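Local atomic coordinates of plasmid pRiA4b Orf3-like domain-containing protein (PDB entry 2I1S), a protein that is of unknown function but belongs to the plasmid pRiA4b ORF-3-like family, found here in the archaeon Methanosarcina mazei. Residues A40-V44 and K184-F188; M45-H51 and A139-D143. All coordinates share one frame. Numbering follows the deposited sequence.

Overall arrangement
A helix and the loop that leaves it can each receive a distant part of the chain, and this protein is a clear case. Helix 34-44 packs against the mixed sheet, its side chains meeting those of strands 7-15, 22-29 and 100-105. In contact 1 residues 186-188, the end of the chain, pack on its last turn; in contact 2 the loop 45-51, which runs from that helix to strand 53-58, meets the loop 139-143 between strand 131-136 and helix 146-157. The centres lie about 11 Å apart. Along the chain the order is 40-44, 45-51, 139-143, 184-188, so the pairing of contact 1 encloses that of contact 2. Gln42 joins them, its O lying 2.9 Å from Trp47 N, a probable hydrogen bond.

Contact 1 (A40-V44 and K184-F188)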
loop_
_atom_site.group_PDB
_atom_site.type_symbol
_atom_site.label_atom_id
_atom_site.label_comp_id
_atom_site.label_asym_id
_atom_site.label_seq_id
_atom_site.Cartn_x
_atom_site.Cartn_y
_atom_site.Cartn_z
ATOM N N ALA A 40 1.529 -2.594 -7.239
ATOM C CA ALA A 40 0.637 -3.556 -6.578
ATOM C C ALA A 40 -0.058 -2.863 -5.393
ATOM O O ALA A 40 -1.273 -2.989 -5.185
ATOM C CB ALA A 40 1.420 -4.817 -6.139
ATOM N N ILE A 41 0.729 -2.112 -4.633
ATOM C CA ILE A 41 0.204 -1.132 -3.676
ATOM C C ILE A 41 -0.872 -0.188 -4.261
ATOM O O ILE A 41 -1.964 -0.043 -3.672
ATOM C CB ILE A 41 1.362 -0.327 -2.939
ATOM C CG1 ILE A 41 2.323 -1.287 -2.227
ATOM C CG2 ILE A 41 0.751 0.665 -1.903
ATOM C CD1 ILE A 41 3.604 -0.568 -1.653
ATOM N N GLN A 42 -0.584 0.446 -5.402
ATOM C CA GLN A 42 -1.578 1.338 -6.008
ATOM C C GLN A 42 -2.886 0.601 -6.289
ATOM O O GLN A 42 -3.981 1.174 -6.135
ATOM C CB GLN A 42 -1.062 1.978 -7.328
ATOM C CG GLN A 42 0.046 3.004 -7.190
ATOM C CD GLN A 42 -0.375 4.225 -6.419
ATOM O OE1 GLN A 42 -1.227 4.964 -6.851
ATOM N NE2 GLN A 42 0.262 4.465 -5.279
ATOM N N ALA A 43 -2.752 -0.654 -6.720
ATOM C CA ALA A 43 -3.855 -1.526 -7.107
ATOM C C ALA A 43 -4.727 -1.913 -5.931
ATOM O O ALA A 43 -5.943 -1.734 -5.998
ATOM C CB ALA A 43 -3.333 -2.767 -7.813
ATOM N N VAL A 44 -4.108 -2.374 -4.839
ATOM C CA VAL A 44 -4.855 -2.843 -3.646
ATOM C C VAL A 44 -5.535 -1.727 -2.888
ATOM O O VAL A 44 -6.591 -1.958 -2.262
ATOM C CB VAL A 44 -4.042 -3.780 -2.650
ATOM C CG1 VAL A 44 -3.620 -5.005 -3.332
ATOM C CG2 VAL A 44 -2.847 -3.053 -2.003
ATOM N N LYS A 184 -11.517 -9.559 -4.360
ATOM C CA LYS A 184 -11.788 -9.841 -5.754
ATOM C C LYS A 184 -12.075 -8.593 -6.607
ATOM O O LYS A 184 -12.246 -8.714 -7.835
ATOM C CB LYS A 184 -12.968 -10.834 -5.883
ATOM C CG LYS A 184 -12.698 -12.230 -5.357
ATOM C CD LYS A 184 -13.734 -13.231 -5.883
ATOM C CE LYS A 184 -14.784 -13.656 -4.853
ATOM N NZ LYS A 184 -15.347 -12.497 -4.094
ATOM N N ASP A 185 -12.185 -7.426 -5.966
ATOM C CA ASP A 185 -12.293 -6.150 -6.678
ATOM C C ASP A 185 -10.927 -5.629 -7.165
ATOM O O ASP A 185 -10.862 -4.786 -8.057
ATOM C CB ASP A 185 -12.898 -5.066 -5.772
ATOM C CG ASP A 185 -14.366 -5.277 -5.487
ATOM O OD1 ASP A 185 -15.024 -6.050 -6.245
ATOM O OD2 ASP A 185 -14.862 -4.643 -4.502
ATOM N N VAL A 186 -9.849 -6.098 -6.543
ATOM C CA VAL A 186 -8.514 -5.650 -6.876
ATOM C C VAL A 186 -8.066 -6.168 -8.240
ATOM O O VAL A 186 -8.182 -7.356 -8.540
ATOM C CB VAL A 186 -7.494 -6.036 -5.814
ATOM C CG1 VAL A 186 -6.081 -5.603 -6.241
ATOM C CG2 VAL A 186 -7.876 -5.404 -4.478
ATOM N N SER A 187 -7.522 -5.261 -9.048
ATOM C CA SER A 187 -7.056 -5.620 -10.368
ATOM C C SER A 187 -5.581 -5.219 -10.548
ATOM O O SER A 187 -5.232 -4.023 -10.493
ATOM C CB SER A 187 -7.925 -4.924 -11.382
ATOM O OG SER A 187 -8.042 -5.774 -12.468
ATOM N N PHE A 188 -4.711 -6.203 -10.767
ATOM C CA PHE A 188 -3.283 -5.913 -10.824
ATOM C C PHE A 188 -2.745 -5.579 -12.209
ATOM O O PHE A 188 -3.222 -6.113 -13.219
ATOM C CB PHE A 188 -2.478 -7.043 -10.181
ATOM C CG PHE A 188 -2.681 -7.160 -8.711
ATOM C CD1 PHE A 188 -1.937 -6.377 -7.820
ATOM C CD2 PHE A 188 -3.591 -8.070 -8.210
ATOM C CE1 PHE A 188 -2.118 -6.497 -6.437
ATOM C CE2 PHE A 188 -3.802 -8.202 -6.833
ATOM C CZ PHE A 188 -3.058 -7.415 -5.936
HETATM O O HOH W 1 -7.812 -1.986 -8.043
#
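Phe188, the last residue of the chain, rests on the helix face formed by Ala40, Ala43 and Val44. With chi1 near -67° (m) and chi2 near -85°, its ring swings in to the last turn of helix 34-44. Ala40 CB lies 3.9 Å from Phe188 CE1, Ala43 CB 3.9 Å from Phe188 CD1, and Val44 CG1 3.6 Å from Phe188 CZ. Val186, in the t rotamer, extends the apolar patch, its CG1 sitting 3.9 Å from CG1 of Val44, itself an m rotamer. The small Ala43 side chain leaves room for the tail backbone: Ala43 CB is 3.5 Å from Ser187 O. No direct hydrogen bond links the segments; water 1 donates to Ala43 O (2.8 Å) and weakly accepts from Ser187 N (3.4 Å). Ile41 faces away, onto Leu13 and Tyr103 of the sheet, while Ile26 of strand 22-29 also touches Phe188. The arrangement is that of an extended C-terminal tail packed on the last turn of a sheet-backed helix.

Contact 2 (M45-H51 and A139-D143); sequences MDWEDYH and AVPED
Trp47 turns the edge of its indole to Val140: CZ2 is 3.6 Å from Val140 CG2, and NE1 donates to Val140 O at 2.9 Å, near the ring plane. Its chi1 of -75° (m) and chi2 of -26° bring the NE1/CZ2 edge to Val140. The first segment leaves helix 34-44 through a Schellman motif, with Asp46 at phi/psi 52/40; Trp47 is then extended (-90/171), Asp49 again has a positive phi (53/47), and His51 is extended (-120/176). Segment 139-142 is extended (psi 134 to 156°); Asp143 then takes a positive phi (73/14). CA atoms pair as Met45 with Ala139 (5.1 Å) and Trp47 with Glu142 (6.3 Å). At the first pair Met45 O lies 3.1 Å from Ala139 CB. Glu142, chi1 -70° (m) and chi2 -93°, reaches the backbone of the loop, where its OE2 accepts from Glu48 N at 2.6 Å and also bonds to the Tyr105 hydroxyl; Tyr50 CD2 lies 3.7 Å from Glu142 CD. His51 (m) and Asp143 (m) close the far end, His51 NE2 donating to Asp143 OD1 at 2.8 Å. Water 2 lies between Met45 O (2.8 Å) and Val140 O (2.7 Å); water 3 donates to Asp46 O (3.0 Å) and accepts from Glu142 N (3.2 Å). Trp47 also meets the rings of Tyr105 and Trp111. With a buried tryptophan, a carboxylate bound to a loop amide and a His-carboxylate hydrogen bond, the loop from Schellman-terminated helix 34-44 to strand 53-58 packs on the loop from edge strand 131-136 to helix 146-157.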
loop_
_atom_site.group_PDB
_atom_site.type_symbol
_atom_site.label_atom_id
_atom_site.label_comp_id
_atom_site.label_asym_id
_atom_site.label_seq_id
_atom_site.Cartn_x
_atom_site.Cartn_y
_atom_site.Cartn_z
ATOM N N MET A 45 -4.954 -0.529 -2.996
ATOM C CA MET A 45 -5.480 0.702 -2.380
ATOM C C MET A 45 -6.395 1.506 -3.267
ATOM O O MET A 45 -6.892 2.566 -2.862
ATOM C CB MET A 45 -4.332 1.590 -1.902
ATOM C CG MET A 45 -3.532 0.989 -0.702
ATOM S SD MET A 45 -4.430 0.232 0.673
ATOM C CE MET A 45 -3.027 -0.497 1.482
ATOM N N ASP A 46 -6.617 1.037 -4.489
ATOM C CA ASP A 46 -7.443 1.762 -5.449
ATOM C C ASP A 46 -7.003 3.250 -5.611
ATOM O O ASP A 46 -7.809 4.202 -5.713
ATOM C CB ASP A 46 -8.923 1.568 -5.077
ATOM C CG ASP A 46 -9.869 2.013 -6.178
ATOM O OD1 ASP A 46 -9.392 2.255 -7.321
ATOM O OD2 ASP A 46 -11.096 2.108 -5.889
ATOM N N TRP A 47 -5.682 3.431 -5.629
ATOM C CA TRP A 47 -5.087 4.727 -5.876
ATOM C C TRP A 47 -4.853 4.935 -7.387
ATOM O O TRP A 47 -5.001 4.016 -8.187
ATOM C CB TRP A 47 -3.806 4.876 -5.044
ATOM C CG TRP A 47 -4.047 5.131 -3.571
ATOM C CD1 TRP A 47 -5.160 5.709 -2.999
ATOM C CD2 TRP A 47 -3.142 4.859 -2.478
ATOM N NE1 TRP A 47 -5.007 5.790 -1.641
ATOM C CE2 TRP A 47 -3.782 5.280 -1.292
ATOM C CE3 TRP A 47 -1.853 4.304 -2.391
ATOM C CZ2 TRP A 47 -3.185 5.146 -0.026
ATOM C CZ3 TRP A 47 -1.260 4.163 -1.111
ATOM C CH2 TRP A 47 -1.918 4.607 0.036
ATOM N N GLU A 48 -4.474 6.147 -7.772
ATOM C CA GLU A 48 -4.531 6.566 -9.176
ATOM C C GLU A 48 -3.140 6.909 -9.769
ATOM O O GLU A 48 -3.014 7.325 -10.920
ATOM C CB GLU A 48 -5.465 7.776 -9.284
ATOM C CG GLU A 48 -6.942 7.504 -9.205
ATOM C CD GLU A 48 -7.433 6.756 -10.393
ATOM O OE1 GLU A 48 -6.812 6.841 -11.465
ATOM O OE2 GLU A 48 -8.441 6.052 -10.270
ATOM N N ASP A 49 -2.113 6.742 -8.956
ATOM C CA ASP A 49 -0.749 7.147 -9.280
ATOM C C ASP A 49 -0.550 8.609 -9.723
ATOM O O ASP A 49 0.162 8.897 -10.670
ATOM C CB ASP A 49 -0.069 6.156 -10.233
ATOM C CG ASP A 49 1.413 6.020 -9.937
ATOM O OD1 ASP A 49 1.898 6.628 -8.954
ATOM O OD2 ASP A 49 2.094 5.293 -10.653
ATOM N N TYR A 50 -1.148 9.531 -8.983
ATOM C CA TYR A 50 -1.127 10.946 -9.340
ATOM C C TYR A 50 0.102 11.626 -8.778
ATOM O O TYR A 50 0.521 12.701 -9.267
ATOM C CB TYR A 50 -2.288 11.641 -8.639
ATOM C CG TYR A 50 -3.661 11.382 -9.196
ATOM C CD1 TYR A 50 -3.881 11.432 -10.556
ATOM C CD2 TYR A 50 -4.750 11.163 -8.340
ATOM C CE1 TYR A 50 -5.159 11.226 -11.080
ATOM C CE2 TYR A 50 -6.041 10.980 -8.840
ATOM C CZ TYR A 50 -6.230 11.001 -10.215
ATOM O OH TYR A 50 -7.465 10.834 -10.768
ATOM N N HIS A 51 0.641 11.030 -7.705
ATOM C CA HIS A 51 1.562 11.754 -6.838
ATOM C C HIS A 51 2.899 11.035 -6.809
ATOM O O HIS A 51 3.031 9.965 -7.393
ATOM C CB HIS A 51 0.982 11.873 -5.420
ATOM C CG HIS A 51 -0.385 12.471 -5.373
ATOM N ND1 HIS A 51 -0.633 13.806 -5.671
ATOM C CD2 HIS A 51 -1.586 11.909 -5.107
ATOM C CE1 HIS A 51 -1.932 14.037 -5.562
ATOM N NE2 HIS A 51 -2.529 12.898 -5.226
ATOM N N ALA A 139 -9.910 1.538 1.390
ATOM C CA ALA A 139 -8.729 2.368 1.229
ATOM C C ALA A 139 -9.050 3.874 1.320
ATOM O O ALA A 139 -10.162 4.326 1.005
ATOM C CB ALA A 139 -8.079 2.038 -0.083
ATOM N N VAL A 140 -8.088 4.662 1.793
ATOM C CA VAL A 140 -8.327 6.112 1.883
ATOM C C VAL A 140 -8.434 6.646 0.447
ATOM O O VAL A 140 -7.634 6.259 -0.416
ATOM C CB VAL A 140 -7.185 6.843 2.671
ATOM C CG1 VAL A 140 -7.119 6.350 4.137
ATOM C CG2 VAL A 140 -5.800 6.687 1.972
ATOM N N PRO A 141 -9.448 7.496 0.170
ATOM C CA PRO A 141 -9.523 8.043 -1.186
ATOM C C PRO A 141 -8.347 8.974 -1.461
ATOM O O PRO A 141 -7.740 9.508 -0.515
ATOM C CB PRO A 141 -10.832 8.822 -1.179
ATOM C CG PRO A 141 -11.670 8.118 0.001
ATOM C CD PRO A 141 -10.595 7.929 1.011
ATOM N N GLU A 142 -8.026 9.129 -2.748
ATOM C CA GLU A 142 -7.034 10.072 -3.145
ATOM C C GLU A 142 -7.423 11.472 -2.621
ATOM O O GLU A 142 -8.595 11.821 -2.637
ATOM C CB GLU A 142 -6.852 10.062 -4.686
ATOM C CG GLU A 142 -6.183 8.779 -5.240
ATOM C CD GLU A 142 -4.660 8.914 -5.387
ATOM O OE1 GLU A 142 -4.089 9.835 -4.760
ATOM O OE2 GLU A 142 -4.020 8.114 -6.138
ATOM N N ASP A 143 -6.419 12.228 -2.135
ATOM C CA ASP A 143 -6.509 13.673 -1.903
ATOM C C ASP A 143 -7.376 14.036 -0.673
ATOM O O ASP A 143 -7.754 15.215 -0.468
ATOM C CB ASP A 143 -7.012 14.357 -3.185
ATOM C CG ASP A 143 -6.192 13.972 -4.412
ATOM O OD1 ASP A 143 -4.940 13.994 -4.352
ATOM O OD2 ASP A 143 -6.788 13.657 -5.450
HETATM O O HOH W 2 -8.426 4.959 -2.703
HETATM O O HOH W 3 -8.912 6.888 -4.787
#